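PDB 2GIA: mitochondrial RNA-binding protein 1 from Trypanosoma brucei, which binds guide RNA together with MRP2 and acts as an RNA matchmaker in mitochondrial RNA editing. Local coordinates for the interface of chains B and A. Numbering follows the deposited sequence. Chains: chain A, mitochondrial RNA-binding protein 1; chain B, mitochondrial RNA-binding protein 2.

The interface of chains B and A. Residues chain B 188-190; chain A 11-12, 32, 138, 141-142.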
loop_
_atom_site.group_PDB
_atom_site.type_symbol
_atom_site.label_atom_id
_atom_site.label_comp_id
_atom_site.label_asym_id
_atom_site.label_seq_id
_atom_site.Cartn_x
_atom_site.Cartn_y
_atom_site.Cartn_z
ATOM N N THR B 188 -3.441 -10.637 8.642
ATOM C CA THR B 188 -3.900 -11.615 7.684
ATOM C C THR B 188 -2.800 -12.616 7.266
ATOM O O THR B 188 -3.097 -13.676 6.743
ATOM C CB THR B 188 -4.466 -10.888 6.437
ATOM O OG1 THR B 188 -5.609 -10.134 6.851
ATOM C CG2 THR B 188 -4.857 -11.870 5.343
ATOM N N GLY B 189 -1.538 -12.269 7.498
ATOM C CA GLY B 189 -0.475 -13.178 7.151
ATOM C C GLY B 189 0.372 -12.753 5.969
ATOM O O GLY B 189 1.270 -13.485 5.611
ATOM N N PHE B 190 0.123 -11.568 5.400
ATOM C CA PHE B 190 0.889 -11.123 4.241
ATOM C C PHE B 190 2.369 -10.842 4.451
ATOM O O PHE B 190 3.104 -10.677 3.476
ATOM C CB PHE B 190 0.217 -9.892 3.609
ATOM C CG PHE B 190 -1.028 -10.231 2.828
ATOM C CD1 PHE B 190 -0.925 -10.909 1.606
ATOM C CD2 PHE B 190 -2.288 -9.900 3.312
ATOM C CE1 PHE B 190 -2.073 -11.243 0.886
ATOM C CE2 PHE B 190 -3.449 -10.241 2.585
ATOM C CZ PHE B 190 -3.328 -10.904 1.384
ATOM N N PRO A 11 -1.943 -16.531 3.365
ATOM C CA PRO A 11 -2.701 -15.401 3.889
ATOM C C PRO A 11 -4.139 -15.700 3.450
ATOM O O PRO A 11 -4.340 -16.169 2.307
ATOM C CB PRO A 11 -2.152 -14.208 3.097
ATOM C CG PRO A 11 -0.733 -14.597 2.780
ATOM C CD PRO A 11 -0.871 -16.098 2.451
ATOM N N LYS A 12 -5.119 -15.447 4.311
ATOM C CA LYS A 12 -6.513 -15.716 3.962
ATOM C C LYS A 12 -7.468 -15.054 4.907
ATOM O O LYS A 12 -7.052 -14.569 5.953
ATOM C CB LYS A 12 -6.800 -17.222 4.104
ATOM C CG LYS A 12 -6.621 -17.713 5.588
ATOM C CD LYS A 12 -7.168 -19.168 5.812
ATOM C CE LYS A 12 -7.049 -19.593 7.300
ATOM N NZ LYS A 12 -7.667 -20.947 7.573
ATOM N N VAL A 32 -4.566 -16.759 -0.819
ATOM C CA VAL A 32 -3.720 -16.494 -1.995
ATOM C C VAL A 32 -2.366 -17.192 -1.801
ATOM O O VAL A 32 -1.781 -17.167 -0.713
ATOM C CB VAL A 32 -3.502 -14.976 -2.233
ATOM C CG1 VAL A 32 -2.621 -14.357 -1.118
ATOM C CG2 VAL A 32 -2.793 -14.780 -3.574
ATOM N N PHE A 138 -8.014 -7.386 1.100
ATOM C CA PHE A 138 -7.312 -8.633 0.827
ATOM C C PHE A 138 -6.809 -8.666 -0.610
ATOM O O PHE A 138 -5.685 -9.060 -0.870
ATOM C CB PHE A 138 -8.249 -9.859 1.071
ATOM C CG PHE A 138 -7.543 -11.185 0.967
ATOM C CD1 PHE A 138 -7.397 -11.830 -0.272
ATOM C CD2 PHE A 138 -6.927 -11.733 2.095
ATOM C CE1 PHE A 138 -6.624 -13.032 -0.400
ATOM C CE2 PHE A 138 -6.155 -12.928 1.993
ATOM C CZ PHE A 138 -6.004 -13.584 0.733
ATOM N N SER A 141 -3.949 -6.175 -1.093
ATOM C CA SER A 141 -2.757 -6.713 -0.435
ATOM C C SER A 141 -2.163 -7.846 -1.263
ATOM O O SER A 141 -0.938 -7.917 -1.482
ATOM C CB SER A 141 -3.085 -7.260 0.971
ATOM O OG SER A 141 -3.329 -6.214 1.905
ATOM N N ALA A 142 -3.019 -8.752 -1.715
ATOM C CA ALA A 142 -2.518 -9.913 -2.454
ATOM C C ALA A 142 -1.847 -9.500 -3.740
ATOM O O ALA A 142 -0.782 -10.041 -4.097
ATOM C CB ALA A 142 -3.681 -10.915 -2.749
HETATM O O HOH W 1 -4.855 -15.538 7.813
#
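The C-terminal end of helix 170-188 in chain B, with the loop that follows it, meets helix 130-145 of chain A and the loop entering strand 12-17, beside strand 26-33. The site is a worked example of an aromatic plug: B:Phe190 inserts its ring between A:Pro11 and A:Ser141, within the complex that MRP1 and MRP2 form to bind guide RNA. Its CG lies anti to the carbonyl carbon (chi1 -75°), which directs the ring from the loop into chain A. Both faces are covered. A:Pro11 sets CB over the centre of one face, 3.8 Å from the ring centroid of B:Phe190, while on the other A:Ser141 presses CB toward the rim, 3.4 Å from B:Phe190 CE2. These two CH-pi contacts clamp the ring and should restrain its tilt. The tip of the plug runs into a second aromatic: B:Phe190 CZ stands over the face of A:Phe138, off centre, 3.5 Å from CE2 of that ring, and the two side chains cross at about a right angle. A:Val32 CG1 and A:Ala142 CA border the CE1 corner. Beside the plug, the B:Thr188 methyl CG2 lies 3.7 Å from A:Phe138 CE2 and also packs against the A:Lys12 carbonyl. Polar linkage here is indirect, through a water that joins two backbone carbonyls: it lies 2.8 Å from B:Thr188 O and 3.0 Å from A:Lys12 O.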